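PDB 1JAK: beta-N-acetylhexosaminidase from Streptomyces plicatus, which hydrolyses terminal N-acetylhexosamine residues of glycoconjugates as a family 20 glycoside hydrolase, probably by substrate-assisted catalysis, and is bound here to an isofagomine-type inhibitor. Local coordinates for residues A[66-71]-A[128-133]; A[125-128]-A[134-137]; A[171-176]-A[226-231]; A[188-193]-A[310-315]. All coordinates share one frame; numbering follows the deposited sequence.

Contact 1 of 4, residues A[66-71]-A[128-133]; sequences DLLRPA and QLLPPA
Leu-130 is the first residue of 128-133 to meet the helical segment 66-71, and it does so with one branch: its CD1 lies 3.6 Å from CD2 of Leu-68. The two leucines approach at about a right angle, methyl against methyl. In Leu-130 the CG stands beside the backbone N and anti to the carbonyl carbon (chi1 -74°), which sends the branched end out toward the neighbouring helix. Leu-130 is also where the chain leaves helical geometry, and long, branched apolar leucines suit this place because they span the gap between backbones, 9.9 Å between the CA atoms of Leu-68 and Leu-130. Pro-131 and Pro-132 then carry the chain round into a short 3-10 turn. At Ala-133 the backbones have drawn in, and the contact changes character: the CB of Ala-71 sits 3.2 Å from the carbonyl oxygen of Ala-133. The same methyl also has the carbonyl oxygens of Val-134 and Lys-136 close by, so a residue as small as alanine suits this place. Helix 55-72 packs here on the chain just beyond helix 116-129, and on that helix itself through Leu-67, which touches Val-123 and Arg-127, all in the non-catalytic domain. Val-146 of strand 145-153 touches Leu-130, Leu-76 touches Leu-68, and the Tyr-495 hydroxyl of helix 493-499 is hydrogen-bonded to the carbonyl oxygen of Leu-130.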
# COMPACT_ATOMS: atom_id res chain seq x y z
N ASP A 66 5.81 -13.85 -16.93
CA ASP A 66 4.38 -14.06 -16.68
C ASP A 66 3.55 -12.83 -17.05
O ASP A 66 2.42 -12.96 -17.52
CB ASP A 66 4.13 -14.42 -15.21
CG ASP A 66 4.57 -15.84 -14.87
OD1 ASP A 66 4.78 -16.64 -15.81
OD2 ASP A 66 4.68 -16.15 -13.67
N LEU A 67 4.10 -11.64 -16.83
CA LEU A 67 3.38 -10.41 -17.17
C LEU A 67 3.27 -10.19 -18.67
O LEU A 67 2.28 -9.65 -19.16
CB LEU A 67 4.08 -9.18 -16.57
CG LEU A 67 4.02 -8.89 -15.07
CD1 LEU A 67 4.87 -7.66 -14.78
CD2 LEU A 67 2.58 -8.65 -14.65
N LEU A 68 4.29 -10.63 -19.41
CA LEU A 68 4.33 -10.41 -20.85
C LEU A 68 3.79 -11.51 -21.76
O LEU A 68 3.29 -11.23 -22.85
CB LEU A 68 5.77 -10.10 -21.28
CG LEU A 68 6.47 -8.92 -20.61
CD1 LEU A 68 7.87 -8.76 -21.19
CD2 LEU A 68 5.65 -7.66 -20.80
N ARG A 69 3.87 -12.76 -21.31
CA ARG A 69 3.43 -13.88 -22.14
C ARG A 69 2.01 -13.83 -22.71
O ARG A 69 1.82 -14.10 -23.90
CB ARG A 69 3.66 -15.20 -21.39
CG ARG A 69 5.14 -15.60 -21.36
CD ARG A 69 5.42 -16.78 -20.43
NE ARG A 69 6.85 -17.07 -20.34
CZ ARG A 69 7.42 -17.73 -19.34
NH1 ARG A 69 6.68 -18.18 -18.34
NH2 ARG A 69 8.74 -17.94 -19.34
N PRO A 70 1.00 -13.49 -21.90
CA PRO A 70 -0.37 -13.44 -22.41
C PRO A 70 -0.60 -12.50 -23.60
O PRO A 70 -1.13 -12.92 -24.63
CB PRO A 70 -1.18 -13.03 -21.18
CG PRO A 70 -0.39 -13.61 -20.05
CD PRO A 70 1.02 -13.26 -20.44
N ALA A 71 -0.21 -11.24 -23.44
CA ALA A 71 -0.41 -10.25 -24.50
C ALA A 71 0.52 -10.42 -25.70
O ALA A 71 0.13 -10.12 -26.83
CB ALA A 71 -0.27 -8.84 -23.93
N GLN A 128 5.28 0.07 -18.15
CA GLN A 128 4.63 1.33 -18.50
C GLN A 128 5.22 1.89 -19.79
O GLN A 128 4.58 2.69 -20.48
CB GLN A 128 4.76 2.34 -17.35
CG GLN A 128 3.78 2.07 -16.22
CD GLN A 128 3.79 3.16 -15.16
OE1 GLN A 128 3.83 4.35 -15.48
NE2 GLN A 128 3.72 2.77 -13.89
N LEU A 129 6.44 1.48 -20.13
CA LEU A 129 7.08 1.93 -21.36
C LEU A 129 6.47 1.16 -22.53
O LEU A 129 6.37 1.68 -23.64
CB LEU A 129 8.60 1.70 -21.29
CG LEU A 129 9.32 2.54 -20.23
CD1 LEU A 129 10.78 2.16 -20.16
CD2 LEU A 129 9.16 4.02 -20.56
N LEU A 130 6.06 -0.08 -22.27
CA LEU A 130 5.42 -0.89 -23.30
C LEU A 130 4.02 -0.32 -23.51
O LEU A 130 3.51 0.40 -22.65
CB LEU A 130 5.35 -2.35 -22.84
CG LEU A 130 6.69 -3.10 -22.87
CD1 LEU A 130 6.58 -4.41 -22.10
CD2 LEU A 130 7.09 -3.35 -24.32
N PRO A 131 3.38 -0.63 -24.65
CA PRO A 131 2.04 -0.15 -24.98
C PRO A 131 0.91 -0.77 -24.16
O PRO A 131 1.08 -1.85 -23.58
CB PRO A 131 1.91 -0.47 -26.47
CG PRO A 131 2.68 -1.76 -26.57
CD PRO A 131 3.92 -1.46 -25.75
N PRO A 132 -0.25 -0.11 -24.10
CA PRO A 132 -1.43 -0.57 -23.35
C PRO A 132 -1.82 -2.01 -23.67
O PRO A 132 -2.36 -2.72 -22.82
CB PRO A 132 -2.51 0.42 -23.76
CG PRO A 132 -1.75 1.67 -24.02
CD PRO A 132 -0.55 1.17 -24.79
N ALA A 133 -1.56 -2.44 -24.90
CA ALA A 133 -1.90 -3.79 -25.33
C ALA A 133 -1.25 -4.85 -24.44
O ALA A 133 -1.71 -5.99 -24.39
CB ALA A 133 -1.47 -3.99 -26.78

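Contact 2 of 4, residues A[125-128]-A[134-137]; sequences TLRQ and VEKD
Val-134 lays its CG1 methyl over the end of the Arg-127 carbonyl, 4.0 Å from the oxygen. That methyl stands between the backbone N and the carbonyl carbon of its own residue (chi1 74°), while CG2 goes to the helix 55-72 side and meets Leu-68. The carbonyl oxygen of Arg-127 lies in the last turn of helix 116-129, where the residue four places on is Pro-131, which has no N-H to offer; a water donates to it instead, at 2.9 Å from Arg-127 O. The same water donates to OE2 of Glu-135, 2.8 Å away, so the helix end and the 3-10 turn that follows it, both parts of family 20 domain 2, are joined through solvent. A second water bridges the side chains: it accepts from Arg-127 NE at the edge of the guanidinium, in its plane, and donates to Glu-135 OE2. The charges themselves stay apart, Arg-127 NH2 4.5 Å from Glu-135 OE1, beyond a salt bridge. Each has a closer partner: Arg-127 NH1 is hydrogen-bonded to Gln-124 in the preceding helical turn, and Glu-135 OE1 reaches across to form a salt bridge with Arg-185 of the catalytic domain.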
# COMPACT_ATOMS: atom_id res chain seq x y z
N THR A 125 8.57 -0.18 -14.23
CA THR A 125 8.76 0.93 -15.16
C THR A 125 8.64 0.40 -16.58
O THR A 125 7.98 1.01 -17.43
CB THR A 125 10.14 1.57 -14.95
OG1 THR A 125 10.15 2.27 -13.70
CG2 THR A 125 10.46 2.54 -16.09
N LEU A 126 9.25 -0.75 -16.84
CA LEU A 126 9.21 -1.36 -18.16
C LEU A 126 7.79 -1.60 -18.66
O LEU A 126 7.48 -1.35 -19.82
CB LEU A 126 9.99 -2.68 -18.16
CG LEU A 126 10.00 -3.47 -19.47
CD1 LEU A 126 10.61 -2.62 -20.60
CD2 LEU A 126 10.80 -4.75 -19.28
N ARG A 127 6.91 -2.08 -17.78
CA ARG A 127 5.55 -2.36 -18.20
C ARG A 127 4.78 -1.09 -18.57
O ARG A 127 3.75 -1.16 -19.25
CB ARG A 127 4.79 -3.16 -17.12
CG ARG A 127 4.63 -2.45 -15.79
CD ARG A 127 4.22 -3.43 -14.69
NE ARG A 127 2.93 -4.09 -14.94
CZ ARG A 127 2.23 -4.73 -14.01
NH1 ARG A 127 2.69 -4.81 -12.77
NH2 ARG A 127 1.06 -5.29 -14.31
N GLN A 128 5.28 0.07 -18.15
CA GLN A 128 4.63 1.33 -18.50
C GLN A 128 5.22 1.89 -19.79
O GLN A 128 4.58 2.69 -20.48
CB GLN A 128 4.76 2.34 -17.35
CG GLN A 128 3.78 2.07 -16.22
CD GLN A 128 3.79 3.16 -15.16
OE1 GLN A 128 3.83 4.35 -15.48
NE2 GLN A 128 3.72 2.77 -13.89
N VAL A 134 -0.19 -4.47 -23.74
CA VAL A 134 0.52 -5.40 -22.87
C VAL A 134 -0.37 -5.93 -21.74
O VAL A 134 -0.09 -6.96 -21.13
CB VAL A 134 1.79 -4.74 -22.27
CG1 VAL A 134 1.41 -3.74 -21.19
CG2 VAL A 134 2.74 -5.80 -21.72
N GLU A 135 -1.47 -5.22 -21.48
CA GLU A 135 -2.41 -5.59 -20.42
C GLU A 135 -3.41 -6.67 -20.84
O GLU A 135 -4.09 -7.24 -19.99
CB GLU A 135 -3.19 -4.36 -19.95
CG GLU A 135 -2.37 -3.23 -19.36
CD GLU A 135 -1.66 -3.61 -18.07
OE1 GLU A 135 -2.11 -4.56 -17.39
OE2 GLU A 135 -0.66 -2.95 -17.73
N LYS A 136 -3.52 -6.93 -22.14
CA LYS A 136 -4.47 -7.93 -22.64
C LYS A 136 -4.09 -9.37 -22.29
O LYS A 136 -2.93 -9.68 -22.03
CB LYS A 136 -4.60 -7.79 -24.16
CG LYS A 136 -5.01 -6.40 -24.63
CD LYS A 136 -6.42 -6.05 -24.18
CE LYS A 136 -7.45 -6.96 -24.83
NZ LYS A 136 -8.85 -6.56 -24.51
N ASP A 137 -5.09 -10.25 -22.31
CA ASP A 137 -4.88 -11.66 -21.99
C ASP A 137 -4.67 -12.54 -23.22
O ASP A 137 -4.32 -13.71 -23.11
CB ASP A 137 -6.06 -12.20 -21.17
CG ASP A 137 -7.39 -12.00 -21.87
OD1 ASP A 137 -7.51 -12.37 -23.06
OD2 ASP A 137 -8.32 -11.48 -21.22
O HOH W 1 1.40 -1.05 -17.58
O HOH W 2 1.49 -4.74 -17.35

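Contact 3 of 4, residues A[171-176]-A[226-231]; sequences FGVDEV and GYYTKA
Phe-171 meets Tyr-228 through its backbone: the tyrosine OH donates to the carbonyl oxygen of Phe-171 at 2.7 Å, with a C=O...donor angle of 171°, so the hydroxyl arrives almost head-on to the carbonyl. Tyr-228 reaches it because its CG lies beside the backbone N (chi1 -51°), extending the ring across toward 171-176. Next comes Gly-172, whose carbonyl carbon lies at the ring edge, 4.2 Å from Tyr-228 CE1. It is the N-cap of helix 173-184; having no side chain, it cannot give the side-chain half of a capping box, but its N-H is bound by Glu-175 OE1 at 3.0 Å, and its carbonyl oxygen takes the Val-176 N-H. The catalytic domain is a TIM barrel, and both segments run into helices that follow barrel strands: helix 173-184 comes after strand 159-165, and helix 230-242 after strand 190-194. Arg-168, which lines the inhibitor pocket, belongs to the same strand-to-helix loop as Phe-171. Val-173 sets its CG2 4.3 Å from Tyr-228 CD1, a loose apolar contact. A phenylalanine in place of Tyr-228 would probably leave the Phe-171 carbonyl without its hydroxyl donor. One turn on, Val-176 points toward the other segment and brings its CG2 to 3.3 Å from the tyrosine OH; both valines, with Tyr-228, also pack on Ile-236 of helix 230-242.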
# COMPACT_ATOMS: atom_id res chain seq x y z
N PHE A 171 -12.38 -9.30 2.46
CA PHE A 171 -11.91 -9.63 1.13
C PHE A 171 -10.99 -10.83 1.32
O PHE A 171 -10.08 -10.80 2.14
CB PHE A 171 -11.16 -8.44 0.51
CG PHE A 171 -12.06 -7.29 0.16
CD1 PHE A 171 -12.36 -6.32 1.11
CD2 PHE A 171 -12.66 -7.22 -1.09
CE1 PHE A 171 -13.26 -5.29 0.81
CE2 PHE A 171 -13.57 -6.20 -1.40
CZ PHE A 171 -13.86 -5.23 -0.44
N GLY A 172 -11.27 -11.89 0.57
CA GLY A 172 -10.48 -13.11 0.68
C GLY A 172 -9.07 -13.01 0.14
O GLY A 172 -8.69 -12.00 -0.45
N VAL A 173 -8.30 -14.07 0.34
CA VAL A 173 -6.92 -14.11 -0.12
C VAL A 173 -6.78 -13.69 -1.58
O VAL A 173 -5.95 -12.83 -1.90
CB VAL A 173 -6.32 -15.53 0.05
CG1 VAL A 173 -4.95 -15.61 -0.61
CG2 VAL A 173 -6.19 -15.84 1.54
N ASP A 174 -7.57 -14.28 -2.48
CA ASP A 174 -7.46 -13.94 -3.89
C ASP A 174 -7.77 -12.48 -4.19
O ASP A 174 -7.16 -11.88 -5.07
CB ASP A 174 -8.34 -14.85 -4.74
CG ASP A 174 -7.82 -16.27 -4.79
OD1 ASP A 174 -6.60 -16.47 -4.57
OD2 ASP A 174 -8.61 -17.20 -5.06
N GLU A 175 -8.72 -11.90 -3.45
CA GLU A 175 -9.06 -10.50 -3.67
C GLU A 175 -7.94 -9.61 -3.14
O GLU A 175 -7.66 -8.55 -3.69
CB GLU A 175 -10.40 -10.17 -3.01
CG GLU A 175 -11.53 -11.00 -3.61
CD GLU A 175 -12.87 -10.77 -2.96
OE1 GLU A 175 -12.95 -10.79 -1.71
OE2 GLU A 175 -13.86 -10.58 -3.70
N VAL A 176 -7.28 -10.05 -2.07
CA VAL A 176 -6.17 -9.28 -1.51
C VAL A 176 -4.99 -9.38 -2.47
O VAL A 176 -4.26 -8.41 -2.67
CB VAL A 176 -5.77 -9.79 -0.11
CG1 VAL A 176 -4.51 -9.08 0.36
CG2 VAL A 176 -6.91 -9.52 0.87
N GLY A 226 -16.06 -13.36 7.37
CA GLY A 226 -14.89 -14.12 6.95
C GLY A 226 -13.66 -13.76 7.77
O GLY A 226 -13.67 -12.81 8.54
N TYR A 227 -12.60 -14.55 7.60
CA TYR A 227 -11.35 -14.29 8.30
C TYR A 227 -10.28 -15.16 7.68
O TYR A 227 -10.59 -16.09 6.94
CB TYR A 227 -11.47 -14.59 9.80
CG TYR A 227 -11.74 -16.05 10.13
CD1 TYR A 227 -10.69 -16.96 10.24
CD2 TYR A 227 -13.04 -16.51 10.30
CE1 TYR A 227 -10.93 -18.31 10.51
CE2 TYR A 227 -13.30 -17.85 10.57
CZ TYR A 227 -12.24 -18.75 10.67
OH TYR A 227 -12.51 -20.07 10.93
N TYR A 228 -9.03 -14.85 7.97
CA TYR A 228 -7.92 -15.63 7.44
C TYR A 228 -7.43 -16.62 8.47
O TYR A 228 -7.26 -16.27 9.64
CB TYR A 228 -6.73 -14.75 7.08
CG TYR A 228 -7.06 -13.58 6.21
CD1 TYR A 228 -7.66 -13.75 4.96
CD2 TYR A 228 -6.77 -12.28 6.63
CE1 TYR A 228 -7.97 -12.66 4.17
CE2 TYR A 228 -7.08 -11.19 5.84
CZ TYR A 228 -7.68 -11.38 4.61
OH TYR A 228 -8.02 -10.30 3.85
N THR A 229 -7.20 -17.85 8.04
CA THR A 229 -6.62 -18.85 8.91
C THR A 229 -5.16 -18.42 8.94
O THR A 229 -4.75 -17.58 8.14
CB THR A 229 -6.69 -20.25 8.30
OG1 THR A 229 -6.11 -20.22 6.99
CG2 THR A 229 -8.13 -20.73 8.20
N LYS A 230 -4.37 -18.99 9.84
CA LYS A 230 -2.95 -18.67 9.91
C LYS A 230 -2.32 -18.96 8.55
O LYS A 230 -1.50 -18.19 8.05
CB LYS A 230 -2.26 -19.52 10.97
CG LYS A 230 -2.88 -19.47 12.35
CD LYS A 230 -2.44 -18.26 13.12
CE LYS A 230 -2.76 -18.41 14.60
NZ LYS A 230 -2.35 -17.20 15.36
N ALA A 231 -2.71 -20.09 7.95
CA ALA A 231 -2.17 -20.49 6.65
C ALA A 231 -2.50 -19.47 5.56
O ALA A 231 -1.63 -19.12 4.76
CB ALA A 231 -2.72 -21.86 6.26

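Contact 4 of 4, residues A[188-193]-A[310-315]; sequences YNKLHL and PGRYLH
His-192 and His-315 lie with their ring planes nearly parallel, 17° apart, but slid so far that they scarcely overlap: the centroids are 4.5 Å apart, and CD2 of His-315 sits over one face of His-192, 3.4 Å from CE1. Reciprocally, His-192 NE2 lies over a face of His-315. Each ring is carried anti to its backbone nitrogen (chi1 174° in His-192, -153° in His-315), which brings the imidazoles together across the gap between the strands. Their nitrogens are occupied around the rim of the pair: His-192 is hydrogen-bonded to Glu-444 and Glu-250, and His-315 to Gln-365 and the Gly-317 N. A histidine therefore suits each place, being flat enough to lie against its mate and able to bond at both nitrogens. An alanine in place of His-315 would probably uncover that face of His-192 and leave Gln-365 without its imidazole partner. Where the strands begin, Lys-190 passes its CE 3.8 Å from Tyr-313 CE2, and its bent end brings NZ within 3.8 Å of Arg-312 NH2. The closeness of these like charges is probably eased by other partners: NZ is hydrogen-bonded to the Ala-158 carbonyl, and NH2 pairs with Glu-246. A water links the Tyr-313 OH to Lys-190 NZ, the latter bond weak. The strands are the second and fourth of a TIM barrel, with 246-250 between them, and the histidine pair lies inside it, His-315 about 7 Å by its side chain from the inhibitor; just past strand 313-315 lie Asp-319 and Glu-320 of the inhibitor pocket, probably the family's catalytic pair.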
# COMPACT_ATOMS: atom_id res chain seq x y z
N TYR A 188 5.02 0.67 -4.53
CA TYR A 188 4.73 0.74 -3.10
C TYR A 188 5.56 -0.40 -2.53
O TYR A 188 5.79 -1.40 -3.23
CB TYR A 188 3.25 0.43 -2.84
CG TYR A 188 2.32 1.61 -3.02
CD1 TYR A 188 2.17 2.55 -2.00
CD2 TYR A 188 1.58 1.78 -4.19
CE1 TYR A 188 1.30 3.64 -2.14
CE2 TYR A 188 0.71 2.86 -4.34
CZ TYR A 188 0.57 3.78 -3.31
OH TYR A 188 -0.29 4.84 -3.45
N ASN A 189 6.02 -0.29 -1.29
CA ASN A 189 6.83 -1.36 -0.72
C ASN A 189 6.29 -1.91 0.61
O ASN A 189 6.90 -2.79 1.22
CB ASN A 189 8.29 -0.93 -0.57
CG ASN A 189 8.49 0.21 0.41
OD1 ASN A 189 7.54 0.71 1.02
ND2 ASN A 189 9.74 0.62 0.58
N LYS A 190 5.15 -1.39 1.05
CA LYS A 190 4.55 -1.87 2.28
C LYS A 190 3.05 -2.01 2.09
O LYS A 190 2.42 -1.21 1.41
CB LYS A 190 4.88 -0.92 3.43
CG LYS A 190 6.36 -0.99 3.82
CD LYS A 190 6.77 0.07 4.81
CE LYS A 190 8.23 -0.12 5.22
NZ LYS A 190 9.21 0.09 4.11
N LEU A 191 2.50 -3.07 2.67
CA LEU A 191 1.06 -3.33 2.60
C LEU A 191 0.54 -3.40 4.02
O LEU A 191 0.85 -4.33 4.77
CB LEU A 191 0.76 -4.66 1.89
CG LEU A 191 -0.73 -5.01 1.81
CD1 LEU A 191 -1.42 -4.08 0.82
CD2 LEU A 191 -0.91 -6.46 1.39
N HIS A 192 -0.23 -2.38 4.39
CA HIS A 192 -0.82 -2.27 5.72
C HIS A 192 -2.19 -2.95 5.66
O HIS A 192 -3.04 -2.58 4.85
CB HIS A 192 -0.93 -0.78 6.07
CG HIS A 192 -1.65 -0.48 7.35
ND1 HIS A 192 -1.96 0.81 7.73
CD2 HIS A 192 -2.17 -1.29 8.31
CE1 HIS A 192 -2.63 0.78 8.87
NE2 HIS A 192 -2.78 -0.48 9.24
N LEU A 193 -2.40 -3.96 6.50
CA LEU A 193 -3.68 -4.66 6.52
C LEU A 193 -4.40 -4.35 7.83
O LEU A 193 -3.87 -4.60 8.91
CB LEU A 193 -3.47 -6.18 6.40
CG LEU A 193 -2.96 -6.70 5.06
CD1 LEU A 193 -2.72 -8.20 5.13
CD2 LEU A 193 -3.98 -6.37 3.97
N PRO A 310 6.86 -11.71 9.37
CA PRO A 310 8.31 -11.64 9.15
C PRO A 310 8.78 -10.19 9.04
O PRO A 310 9.97 -9.90 9.19
CB PRO A 310 8.50 -12.42 7.85
CG PRO A 310 7.22 -12.14 7.11
CD PRO A 310 6.18 -12.28 8.19
N GLY A 311 7.83 -9.29 8.77
CA GLY A 311 8.14 -7.88 8.65
C GLY A 311 8.60 -7.28 9.96
O GLY A 311 8.45 -7.89 11.01
N ARG A 312 9.14 -6.07 9.90
CA ARG A 312 9.67 -5.39 11.08
C ARG A 312 8.64 -4.68 11.96
O ARG A 312 8.91 -4.42 13.14
CB ARG A 312 10.69 -4.34 10.65
CG ARG A 312 11.92 -4.89 9.96
CD ARG A 312 12.66 -3.78 9.22
NE ARG A 312 11.94 -3.36 8.02
CZ ARG A 312 12.34 -2.37 7.22
NH1 ARG A 312 13.44 -1.69 7.51
NH2 ARG A 312 11.64 -2.07 6.14
N TYR A 313 7.48 -4.40 11.39
CA TYR A 313 6.45 -3.62 12.09
C TYR A 313 5.17 -4.31 12.52
O TYR A 313 4.73 -5.29 11.92
CB TYR A 313 6.10 -2.42 11.22
CG TYR A 313 7.30 -1.76 10.61
CD1 TYR A 313 8.08 -0.86 11.35
CD2 TYR A 313 7.71 -2.06 9.31
CE1 TYR A 313 9.23 -0.29 10.81
CE2 TYR A 313 8.86 -1.49 8.76
CZ TYR A 313 9.62 -0.61 9.52
OH TYR A 313 10.77 -0.06 9.00
N LEU A 314 4.55 -3.75 13.56
CA LEU A 314 3.28 -4.25 14.07
C LEU A 314 2.50 -2.99 14.45
O LEU A 314 2.92 -2.22 15.30
CB LEU A 314 3.51 -5.14 15.30
CG LEU A 314 2.34 -6.00 15.78
CD1 LEU A 314 1.22 -5.14 16.34
CD2 LEU A 314 1.84 -6.85 14.62
N HIS A 315 1.36 -2.79 13.78
CA HIS A 315 0.50 -1.63 13.98
C HIS A 315 -0.54 -1.92 15.06
O HIS A 315 -1.29 -2.89 14.95
CB HIS A 315 -0.20 -1.32 12.64
CG HIS A 315 -0.58 0.12 12.44
ND1 HIS A 315 -1.36 0.82 13.34
CD2 HIS A 315 -0.35 0.96 11.41
CE1 HIS A 315 -1.60 2.03 12.86
NE2 HIS A 315 -1.00 2.14 11.69
O HOH W 3 10.86 1.16 6.53

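Overall arrangement
Contacts 1 and 2 belong to the non-catalytic domain and share helix 116-129, touching one another with centres about 3 Å apart; contacts 3 and 4 belong to the barrel, about 16 Å apart by centres, where helix 173-184 of one leads directly to strand 190-194 of the other. Contact 4 lies deepest, about 9 Å from the chain's centre, against about 23 Å for contact 1, yet has the exposed Arg-312 at its edge. Their chemistry differs: contact 1 is buried, methyl on methyl and methyl on carbonyl oxygen; contact 2, partly buried, works largely through water; contact 3, also buried, pairs a hydroxyl-to-carbonyl bond with valine packing; contact 4 uses slid histidine rings and charged groups.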